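Local coordinates for ABC transporter, substrate binding protein (Aeropyrum pernix, PDB 3EAF), which probably captures a solute between its two lobes, hands it to a membrane-bound ABC transporter for import, and binds a magnesium ion, at residues D12-T17 with K54-Y59; T17-K22 with T208-S213; A28-K33 with E274-N279; S255-P260 with V290-V295. All coordinates share one frame; numbering follows the deposited sequence.

Interaction 1. Residues D12-T17 with K54-Y59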
# COMPACT_ATOMS: atom_id res chain seq x y z
N ASP A 12 -6.71 -6.01 -9.05
CA ASP A 12 -5.91 -6.80 -9.99
C ASP A 12 -5.82 -8.24 -9.49
O ASP A 12 -5.03 -8.55 -8.60
CB ASP A 12 -4.51 -6.19 -10.16
CG ASP A 12 -3.66 -6.97 -11.16
OD1 ASP A 12 -4.18 -7.93 -11.77
OD2 ASP A 12 -2.48 -6.61 -11.34
N GLU A 13 -6.65 -9.10 -10.06
CA GLU A 13 -6.68 -10.51 -9.67
C GLU A 13 -5.94 -11.43 -10.64
O GLU A 13 -5.64 -12.58 -10.30
CB GLU A 13 -8.12 -10.98 -9.52
CG GLU A 13 -8.84 -10.38 -8.32
CD GLU A 13 -10.26 -10.90 -8.17
OE1 GLU A 13 -10.88 -11.25 -9.20
OE2 GLU A 13 -10.75 -10.95 -7.02
N THR A 14 -5.63 -10.93 -11.83
CA THR A 14 -5.09 -11.79 -12.90
C THR A 14 -3.88 -11.19 -13.62
O THR A 14 -3.25 -11.87 -14.43
CB THR A 14 -6.18 -12.12 -13.95
OG1 THR A 14 -6.82 -10.91 -14.39
CG2 THR A 14 -7.23 -13.08 -13.37
N GLY A 15 -3.58 -9.93 -13.33
CA GLY A 15 -2.48 -9.22 -14.00
C GLY A 15 -1.13 -9.26 -13.29
O GLY A 15 -0.91 -10.08 -12.40
N PRO A 16 -0.22 -8.35 -13.68
CA PRO A 16 1.18 -8.39 -13.21
C PRO A 16 1.37 -8.01 -11.74
O PRO A 16 2.47 -8.20 -11.20
CB PRO A 16 1.87 -7.37 -14.12
CG PRO A 16 0.79 -6.39 -14.46
CD PRO A 16 -0.45 -7.22 -14.60
N THR A 17 0.33 -7.47 -11.10
CA THR A 17 0.40 -7.17 -9.67
C THR A 17 -0.60 -8.02 -8.88
O THR A 17 -0.92 -7.71 -7.73
CB THR A 17 0.20 -5.66 -9.36
OG1 THR A 17 -1.13 -5.25 -9.67
CG2 THR A 17 1.23 -4.77 -10.11
N LYS A 54 -17.43 -5.46 -7.91
CA LYS A 54 -16.04 -5.86 -8.09
C LYS A 54 -15.68 -6.00 -9.57
O LYS A 54 -16.40 -6.64 -10.33
CB LYS A 54 -15.73 -7.16 -7.36
CG LYS A 54 -14.24 -7.50 -7.33
CD LYS A 54 -13.94 -8.74 -6.51
CE LYS A 54 -14.01 -10.00 -7.36
NZ LYS A 54 -13.49 -11.17 -6.61
N ARG A 55 -14.56 -5.39 -9.95
CA ARG A 55 -14.05 -5.47 -11.32
C ARG A 55 -12.55 -5.76 -11.32
O ARG A 55 -11.77 -4.98 -10.78
CB ARG A 55 -14.34 -4.17 -12.06
CG ARG A 55 -15.82 -3.88 -12.32
CD ARG A 55 -16.39 -4.84 -13.35
NE ARG A 55 -17.79 -4.55 -13.64
CZ ARG A 55 -18.81 -5.20 -13.09
NH1 ARG A 55 -18.59 -6.17 -12.20
NH2 ARG A 55 -20.06 -4.87 -13.42
N ASP A 56 -12.16 -6.89 -11.90
CA ASP A 56 -10.74 -7.22 -12.09
C ASP A 56 -10.24 -6.56 -13.38
O ASP A 56 -10.59 -6.98 -14.49
CB ASP A 56 -10.52 -8.73 -12.12
CG ASP A 56 -9.12 -9.14 -12.57
OD1 ASP A 56 -8.14 -8.39 -12.35
OD2 ASP A 56 -8.99 -10.24 -13.14
N TYR A 57 -9.42 -5.52 -13.23
CA TYR A 57 -8.92 -4.79 -14.39
C TYR A 57 -7.52 -5.21 -14.81
O TYR A 57 -6.98 -4.70 -15.81
CB TYR A 57 -9.01 -3.27 -14.16
CG TYR A 57 -7.86 -2.63 -13.40
CD1 TYR A 57 -7.02 -1.71 -14.03
CD2 TYR A 57 -7.61 -2.94 -12.07
CE1 TYR A 57 -5.97 -1.10 -13.35
CE2 TYR A 57 -6.56 -2.34 -11.37
CZ TYR A 57 -5.74 -1.42 -12.02
OH TYR A 57 -4.71 -0.82 -11.35
N ALA A 58 -6.93 -6.14 -14.05
CA ALA A 58 -5.62 -6.73 -14.36
C ALA A 58 -4.48 -5.72 -14.59
O ALA A 58 -3.58 -5.95 -15.41
CB ALA A 58 -5.74 -7.71 -15.56
N TYR A 59 -4.53 -4.59 -13.87
CA TYR A 59 -3.52 -3.52 -13.94
C TYR A 59 -3.49 -2.79 -15.29
O TYR A 59 -2.59 -2.00 -15.55
CB TYR A 59 -2.13 -4.05 -13.58
CG TYR A 59 -1.25 -3.08 -12.82
CD1 TYR A 59 -1.60 -2.65 -11.54
CD2 TYR A 59 -0.06 -2.60 -13.37
CE1 TYR A 59 -0.78 -1.76 -10.83
CE2 TYR A 59 0.76 -1.72 -12.67
CZ TYR A 59 0.39 -1.30 -11.41
OH TYR A 59 1.20 -0.44 -10.72
O HOH W 1 -10.68 -12.78 -12.12
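Asp12 and Glu13 meet Asp56 and Ala58 where strands 3-11 and 47-56, parallel neighbours in one sheet of a periplasmic-binding-protein fold, run out into loops; Asp12 closes its own loop as an Asx motif. Its CB lies 4.0 Å from Tyr59 N. CG stands anti to the backbone N (chi1 -179°), and beyond it the carboxylate splits its work. Asp12 OD1 rests 3.2 Å from Ala58 CA and takes Gly15 N on its syn lone pair. Asp12 OD2 sits 3.4 Å from Tyr59 CB and accepts both the N-H and the hydroxyl of Thr17, one on its syn side and the other on its anti side. An alanine here would probably leave the N-H groups of Gly15 and Thr17 without their acceptor and let the loop shift against Ala58 and Tyr59. Thr17 CG2 lies over the centre of the Tyr59 ring, a CH-pi contact. At the other end Lys54 NZ forms a salt bridge with Glu13 OE2 and a second one with Glu29. Between them, Asp56 OD2 accepts the Thr14 hydroxyl at OG1, 2.6 Å away, while Asp56 OD1 receives Glu13 N at 2.8 Å and Ala58 N from opposite faces of its carboxylate plane.

Interaction 2. Residues T17-K22 with T208-S213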
# COMPACT_ATOMS: atom_id res chain seq x y z
N THR A 17 0.33 -7.47 -11.10
CA THR A 17 0.40 -7.17 -9.67
C THR A 17 -0.60 -8.02 -8.88
O THR A 17 -0.92 -7.71 -7.73
CB THR A 17 0.20 -5.66 -9.36
OG1 THR A 17 -1.13 -5.25 -9.67
CG2 THR A 17 1.23 -4.77 -10.11
N SER A 18 -1.07 -9.11 -9.49
CA SER A 18 -1.99 -10.04 -8.81
C SER A 18 -1.28 -10.88 -7.73
O SER A 18 -1.95 -11.46 -6.87
CB SER A 18 -2.76 -10.92 -9.80
OG SER A 18 -1.90 -11.66 -10.64
N ASP A 19 0.05 -10.93 -7.78
CA ASP A 19 0.84 -11.53 -6.69
C ASP A 19 0.44 -10.94 -5.32
O ASP A 19 0.37 -11.67 -4.33
CB ASP A 19 2.36 -11.40 -6.95
CG ASP A 19 2.83 -9.96 -7.22
OD1 ASP A 19 2.02 -9.01 -7.21
OD2 ASP A 19 4.05 -9.78 -7.47
N VAL A 20 0.15 -9.64 -5.30
CA VAL A 20 -0.32 -8.95 -4.09
C VAL A 20 -1.81 -8.55 -4.19
O VAL A 20 -2.47 -8.30 -3.17
CB VAL A 20 0.57 -7.72 -3.75
CG1 VAL A 20 1.98 -8.16 -3.37
CG2 VAL A 20 0.63 -6.72 -4.91
N GLY A 21 -2.31 -8.50 -5.42
CA GLY A 21 -3.68 -8.04 -5.71
C GLY A 21 -4.79 -8.99 -5.30
O GLY A 21 -5.86 -8.56 -4.89
N LYS A 22 -4.54 -10.29 -5.44
CA LYS A 22 -5.51 -11.32 -5.06
C LYS A 22 -5.89 -11.22 -3.58
O LYS A 22 -7.06 -11.19 -3.24
CB LYS A 22 -4.99 -12.72 -5.36
CG LYS A 22 -4.96 -13.10 -6.84
CD LYS A 22 -4.37 -14.50 -7.00
CE LYS A 22 -4.22 -14.91 -8.46
NZ LYS A 22 -5.53 -15.35 -9.07
N THR A 208 6.71 -5.20 -7.02
CA THR A 208 5.94 -6.14 -6.20
C THR A 208 6.77 -7.36 -5.82
O THR A 208 7.87 -7.56 -6.35
CB THR A 208 4.63 -6.59 -6.91
OG1 THR A 208 4.94 -7.42 -8.03
CG2 THR A 208 3.81 -5.38 -7.38
N ILE A 209 6.23 -8.18 -4.93
CA ILE A 209 6.94 -9.31 -4.32
C ILE A 209 7.59 -10.28 -5.32
O ILE A 209 8.62 -10.87 -5.01
CB ILE A 209 6.04 -10.09 -3.30
CG1 ILE A 209 6.86 -11.09 -2.48
CG2 ILE A 209 4.82 -10.74 -3.99
CD1 ILE A 209 6.15 -11.67 -1.26
N SER A 210 7.01 -10.45 -6.50
CA SER A 210 7.53 -11.39 -7.50
C SER A 210 8.94 -11.05 -7.95
O SER A 210 9.84 -11.88 -7.86
CB SER A 210 6.59 -11.48 -8.72
OG SER A 210 5.33 -12.00 -8.32
N SER A 211 9.15 -9.83 -8.42
CA SER A 211 10.48 -9.42 -8.85
C SER A 211 11.42 -9.10 -7.68
O SER A 211 12.61 -9.39 -7.77
CB SER A 211 10.42 -8.26 -9.85
OG SER A 211 9.76 -7.14 -9.30
N CYS A 212 10.89 -8.53 -6.60
CA CYS A 212 11.69 -8.29 -5.39
C CYS A 212 12.33 -9.57 -4.87
O CYS A 212 13.51 -9.59 -4.54
CB CYS A 212 10.85 -7.67 -4.27
SG CYS A 212 10.44 -5.93 -4.48
N SER A 213 11.53 -10.63 -4.80
CA SER A 213 12.02 -11.92 -4.31
C SER A 213 13.03 -12.57 -5.26
O SER A 213 14.05 -13.10 -4.81
CB SER A 213 10.85 -12.86 -4.04
OG SER A 213 9.97 -12.29 -3.09
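Thr17 and Thr208 each sit at the N-cap position of a helix, and the two starts face each other with the axes of helix 18-22 and helix 209-213 10.2 Å apart at closest and their directions 133° apart. What joins them is chiefly one carboxylate oxygen. Asp19 CG is set between its own backbone N and carbonyl carbon (chi1 54°), and from there OD2 reaches the first turn of the facing helix. Thr208 OG1 donates a hydrogen bond to the syn lone pair of Asp19 OD2 at 2.6 Å. On the anti side of the same oxygen come two donors from one residue: Ser210 OG at 2.7 Å from Asp19 OD2, and Ser210 N at 3.2 Å from it. Three bonds thus grip a single atom, and the N-terminal end of helix 209-222 would tend to stabilise its negative charge. An alanine here would probably leave the Thr208 and Ser210 hydroxyls and Ser210 N without this acceptor and weaken the grip between the helix starts. Apolar contacts flank the polar one: Thr17 CG2 lies 3.8 Å from Thr208 CG2, these two side chains crossing at about a right angle, and Val20 CG1 lies 3.9 Å from Ile209 CG2. Ile209 also packs on Ser239 and Leu242 of helix 239-243, and Val20 on Trp233. Helix 18-38 follows strand 3-11 of one sheet and helix 209-222 follows strand 202-205 of the other, and the contact therefore bridges the two lobes.

Interaction 3. Residues A28-K33 with E274-N279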
# COMPACT_ATOMS: atom_id res chain seq x y z
N ALA A 28 -10.76 -6.96 0.90
CA ALA A 28 -11.78 -5.95 0.65
C ALA A 28 -13.19 -6.56 0.66
O ALA A 28 -14.11 -5.98 1.23
CB ALA A 28 -11.52 -5.22 -0.67
N GLU A 29 -13.33 -7.72 0.03
CA GLU A 29 -14.62 -8.42 -0.02
C GLU A 29 -15.04 -8.90 1.36
O GLU A 29 -16.19 -8.73 1.75
CB GLU A 29 -14.59 -9.57 -1.02
CG GLU A 29 -14.65 -9.12 -2.46
CD GLU A 29 -15.10 -10.23 -3.39
OE1 GLU A 29 -14.31 -11.17 -3.64
OE2 GLU A 29 -16.25 -10.17 -3.87
N LEU A 30 -14.09 -9.49 2.10
CA LEU A 30 -14.33 -9.87 3.49
C LEU A 30 -14.88 -8.70 4.30
O LEU A 30 -15.84 -8.87 5.04
CB LEU A 30 -13.05 -10.38 4.16
CG LEU A 30 -12.69 -11.86 4.01
CD1 LEU A 30 -11.44 -12.13 4.85
CD2 LEU A 30 -13.84 -12.78 4.42
N ALA A 31 -14.27 -7.53 4.14
CA ALA A 31 -14.68 -6.33 4.87
C ALA A 31 -16.08 -5.84 4.50
O ALA A 31 -16.88 -5.52 5.39
CB ALA A 31 -13.66 -5.21 4.69
N PHE A 32 -16.38 -5.79 3.21
CA PHE A 32 -17.72 -5.44 2.75
C PHE A 32 -18.78 -6.38 3.35
O PHE A 32 -19.79 -5.92 3.91
CB PHE A 32 -17.81 -5.48 1.22
CG PHE A 32 -17.24 -4.26 0.54
CD1 PHE A 32 -17.68 -2.97 0.88
CD2 PHE A 32 -16.30 -4.40 -0.49
CE1 PHE A 32 -17.16 -1.84 0.23
CE2 PHE A 32 -15.78 -3.27 -1.15
CZ PHE A 32 -16.21 -1.99 -0.79
N LYS A 33 -18.53 -7.68 3.26
CA LYS A 33 -19.49 -8.66 3.77
C LYS A 33 -19.61 -8.57 5.29
O LYS A 33 -20.71 -8.64 5.83
CB LYS A 33 -19.11 -10.08 3.34
CG LYS A 33 -19.18 -10.32 1.83
CD LYS A 33 -18.64 -11.70 1.50
CE LYS A 33 -18.87 -12.08 0.04
NZ LYS A 33 -18.47 -13.50 -0.17
N GLU A 274 -12.50 -12.76 12.59
CA GLU A 274 -13.94 -13.01 12.75
C GLU A 274 -14.64 -12.96 11.39
O GLU A 274 -15.49 -13.81 11.10
CB GLU A 274 -14.59 -12.04 13.74
CG GLU A 274 -15.98 -12.52 14.21
CD GLU A 274 -16.83 -11.44 14.87
OE1 GLU A 274 -16.38 -10.28 14.98
OE2 GLU A 274 -17.97 -11.76 15.27
N ALA A 275 -14.28 -11.97 10.57
CA ALA A 275 -14.82 -11.85 9.22
C ALA A 275 -14.58 -13.13 8.42
O ALA A 275 -15.49 -13.65 7.77
CB ALA A 275 -14.23 -10.64 8.50
N ALA A 276 -13.35 -13.64 8.51
CA ALA A 276 -12.97 -14.90 7.89
C ALA A 276 -13.83 -16.09 8.36
O ALA A 276 -14.33 -16.86 7.54
CB ALA A 276 -11.49 -15.18 8.14
N ARG A 277 -14.02 -16.22 9.68
CA ARG A 277 -14.85 -17.32 10.21
C ARG A 277 -16.28 -17.24 9.70
O ARG A 277 -16.85 -18.25 9.32
CB ARG A 277 -14.84 -17.35 11.75
CG ARG A 277 -13.53 -17.80 12.39
CD ARG A 277 -13.68 -18.00 13.92
NE ARG A 277 -14.04 -16.76 14.62
CZ ARG A 277 -13.16 -15.88 15.11
NH1 ARG A 277 -11.85 -16.09 14.98
NH2 ARG A 277 -13.59 -14.79 15.73
N MSE A 278 -16.85 -16.04 9.70
CA MSE A 278 -18.23 -15.81 9.27
C MSE A 278 -18.46 -16.05 7.77
O MSE A 278 -19.59 -16.28 7.34
CB MSE A 278 -18.68 -14.40 9.64
CG MSE A 278 -18.84 -14.18 11.13
SE MSE A 278 -19.04 -12.30 11.59
CE MSE A 278 -20.69 -11.91 10.62
N ASN A 279 -17.38 -15.99 7.00
CA ASN A 279 -17.46 -16.15 5.56
C ASN A 279 -16.73 -17.39 5.01
O ASN A 279 -16.46 -17.49 3.82
CB ASN A 279 -17.03 -14.86 4.86
CG ASN A 279 -18.01 -13.71 5.11
OD1 ASN A 279 -19.03 -13.60 4.44
ND2 ASN A 279 -17.69 -12.86 6.07
O HOH W 2 -20.19 -11.50 7.20
O HOH W 3 -19.76 -15.47 2.42
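Leu30 and Lys33 pack against the last turn of helix 267-278 and the Asn279 that follows it, a small helix-to-helix contact on the lobe built around strands 3-11 and 47-56, and apolar at its heart. Leu30 carries the inner half. Its CD2 lies 3.8 Å from Ala275 O and equally far from Asn279 CB, the Leu30 and Asn279 side chains sliding past each other in opposite directions. Its CD1 comes only within 4.5 Å of Ala276 CB. Val281 and Ile286 touch both Leu30 and Ala276. The outer half is Lys33 crossing Asn279 obliquely, and here the aliphatic part of the lysine does the touching: Lys33 CD lies 3.5 Å from Asn279 OD1. The amide itself is held by its own helix. With CG anti to the carbonyl carbon (chi1 -67°), Asn279 folds back and ND2 donates to Ala275 O, the N-H pointing at the oxygen at 164° and the acceptor close to the amide plane. That bond fixes which end of the amide is the nitrogen and leaves OD1 facing the lysine. One water sits between Asn279 OD1 and Lys33 NZ, its lysine bond weak; a second accepts a hydrogen bond from Asn279 ND2 and makes a weak bond to Lys33 O. At the start of 274-279, Glu274 makes a salt bridge with Lys38 and a hydrogen bond with Tyr34, both of helix 18-38. A helix that follows strand 251-255 of the other sheet but packs on this lobe is what the multiple crossovers of type I periplasmic binding proteins produce.

Interaction 4. Residues S255-P260 with V290-V295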
# COMPACT_ATOMS: atom_id res chain seq x y z
N SER A 255 6.11 -2.03 6.10
CA SER A 255 4.66 -2.14 6.14
C SER A 255 4.09 -1.13 7.13
O SER A 255 4.50 -1.11 8.29
CB SER A 255 4.22 -3.55 6.52
OG SER A 255 2.80 -3.62 6.61
N PRO A 256 3.14 -0.29 6.67
CA PRO A 256 2.39 0.58 7.58
C PRO A 256 1.40 -0.18 8.48
O PRO A 256 0.87 0.40 9.45
CB PRO A 256 1.62 1.51 6.62
CG PRO A 256 2.28 1.34 5.28
CD PRO A 256 2.75 -0.08 5.27
N PHE A 257 1.18 -1.46 8.18
CA PHE A 257 0.15 -2.28 8.83
C PHE A 257 0.80 -3.48 9.49
O PHE A 257 1.69 -4.11 8.91
CB PHE A 257 -0.88 -2.77 7.80
CG PHE A 257 -1.22 -1.75 6.75
CD1 PHE A 257 -2.19 -0.79 6.99
CD2 PHE A 257 -0.57 -1.75 5.52
CE1 PHE A 257 -2.51 0.16 6.04
CE2 PHE A 257 -0.89 -0.81 4.55
CZ PHE A 257 -1.85 0.16 4.82
N ILE A 258 0.35 -3.80 10.70
CA ILE A 258 0.81 -4.99 11.42
C ILE A 258 0.40 -6.26 10.67
O ILE A 258 -0.71 -6.34 10.13
CB ILE A 258 0.31 -4.99 12.90
CG1 ILE A 258 1.17 -5.89 13.79
CG2 ILE A 258 -1.18 -5.36 13.00
CD1 ILE A 258 2.63 -5.46 13.92
N TYR A 259 1.30 -7.24 10.59
CA TYR A 259 0.99 -8.53 9.98
C TYR A 259 0.11 -9.30 10.96
O TYR A 259 0.28 -9.15 12.17
CB TYR A 259 2.24 -9.37 9.76
CG TYR A 259 3.18 -8.96 8.65
CD1 TYR A 259 3.23 -7.65 8.17
CD2 TYR A 259 4.07 -9.89 8.11
CE1 TYR A 259 4.13 -7.29 7.16
CE2 TYR A 259 4.96 -9.55 7.11
CZ TYR A 259 4.99 -8.25 6.64
OH TYR A 259 5.88 -7.92 5.65
N PRO A 260 -0.83 -10.13 10.44
CA PRO A 260 -1.60 -10.99 11.36
C PRO A 260 -0.73 -11.80 12.35
O PRO A 260 -1.09 -11.92 13.51
CB PRO A 260 -2.37 -11.92 10.41
CG PRO A 260 -2.54 -11.11 9.16
CD PRO A 260 -1.24 -10.32 9.04
N VAL A 290 -4.44 -9.31 2.63
CA VAL A 290 -5.81 -9.32 3.13
C VAL A 290 -6.07 -8.13 4.06
O VAL A 290 -7.09 -7.45 3.94
CB VAL A 290 -6.15 -10.67 3.82
CG1 VAL A 290 -7.58 -10.67 4.39
CG2 VAL A 290 -5.99 -11.83 2.83
N VAL A 291 -5.13 -7.86 4.97
CA VAL A 291 -5.23 -6.69 5.84
C VAL A 291 -5.33 -5.39 5.02
O VAL A 291 -6.17 -4.54 5.30
CB VAL A 291 -4.05 -6.61 6.84
CG1 VAL A 291 -4.14 -5.34 7.68
CG2 VAL A 291 -4.00 -7.85 7.73
N GLN A 292 -4.50 -5.27 3.99
CA GLN A 292 -4.43 -4.05 3.19
C GLN A 292 -5.75 -3.74 2.49
O GLN A 292 -6.16 -2.58 2.40
CB GLN A 292 -3.27 -4.11 2.18
CG GLN A 292 -1.91 -4.07 2.87
CD GLN A 292 -0.75 -4.08 1.92
OE1 GLN A 292 -0.19 -5.13 1.63
NE2 GLN A 292 -0.36 -2.91 1.43
N GLY A 293 -6.41 -4.80 2.02
CA GLY A 293 -7.75 -4.68 1.42
C GLY A 293 -8.81 -4.35 2.45
O GLY A 293 -9.64 -3.46 2.24
N PHE A 294 -8.78 -5.07 3.57
CA PHE A 294 -9.75 -4.89 4.65
C PHE A 294 -9.74 -3.46 5.19
O PHE A 294 -10.81 -2.85 5.36
CB PHE A 294 -9.46 -5.89 5.78
CG PHE A 294 -10.61 -6.11 6.73
CD1 PHE A 294 -11.50 -7.16 6.53
CD2 PHE A 294 -10.79 -5.28 7.83
CE1 PHE A 294 -12.57 -7.37 7.42
CE2 PHE A 294 -11.85 -5.48 8.72
CZ PHE A 294 -12.74 -6.52 8.51
N VAL A 295 -8.55 -2.92 5.45
CA VAL A 295 -8.44 -1.58 6.04
C VAL A 295 -8.90 -0.45 5.12
O VAL A 295 -9.34 0.59 5.61
CB VAL A 295 -7.02 -1.26 6.60
CG1 VAL A 295 -6.69 -2.21 7.76
CG2 VAL A 295 -5.94 -1.29 5.50
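Phe257 and Pro260 pack on Val291, Gln292 and Val295 where the chain leaves strand 251-255 and crosses towards helices 267-278 and 288-304, one of the interlobe connections of the type I periplasmic-binding-protein fold. The contact is buried throughout, so the contrast is between close and slack packing, not between core and solvent. The close part is the Phe257 ring. Its CG stands beside the backbone N, anti to the carbonyl carbon, and the ring lies among side chains of the helix. Phe257 CE1 is 3.8 Å from Val295 CG2, while its CD2 is 3.8 Å from Gln292 CG. The Phe257 and Gln292 side chains cross at about a right angle, with ring and amide planes 37° apart. Pro256 CB lies over the centre of one ring face. The Gln292 amide is tied elsewhere, OE1 to Arg289 and NE2 to the Tyr107 hydroxyl, which probably fixes its rotation. Pro260 and Val291 make a second close spot, tip to tip, with Pro260 CG 3.8 Å from Val291 CG2. Between the two the packing is slacker: Phe257 CB stays 4.2 Å from Val291 CG1. The Phe257 side chain is about 9 Å from that of Tyr341, a magnesium ligand. In the slack part lies Ile258 O, buried with no polar partner in the model and 4.3 Å from Val291 CG1.

In the fold
From the N terminus, interaction 1 closes the first loop, bringing the end of strand 3-11 against the end of strand 47-56. Interaction 2 opens at Thr17, which both share, and reaches from helix 18-38 to helix 209-222 on the other sheet. Interaction 3 starts farther down helix 18-38 and meets helix 267-278. These three cross one another, as each opens before the previous one closes. Interaction 4 closes the short span from 255-260 to 290-295; it crosses interaction 3 but follows interactions 1 and 2 in series. Phe294 packs on Ala31 and Ala275, joining interactions 3 and 4, and Lys54 ties interaction 1 to interaction 3 through Glu29.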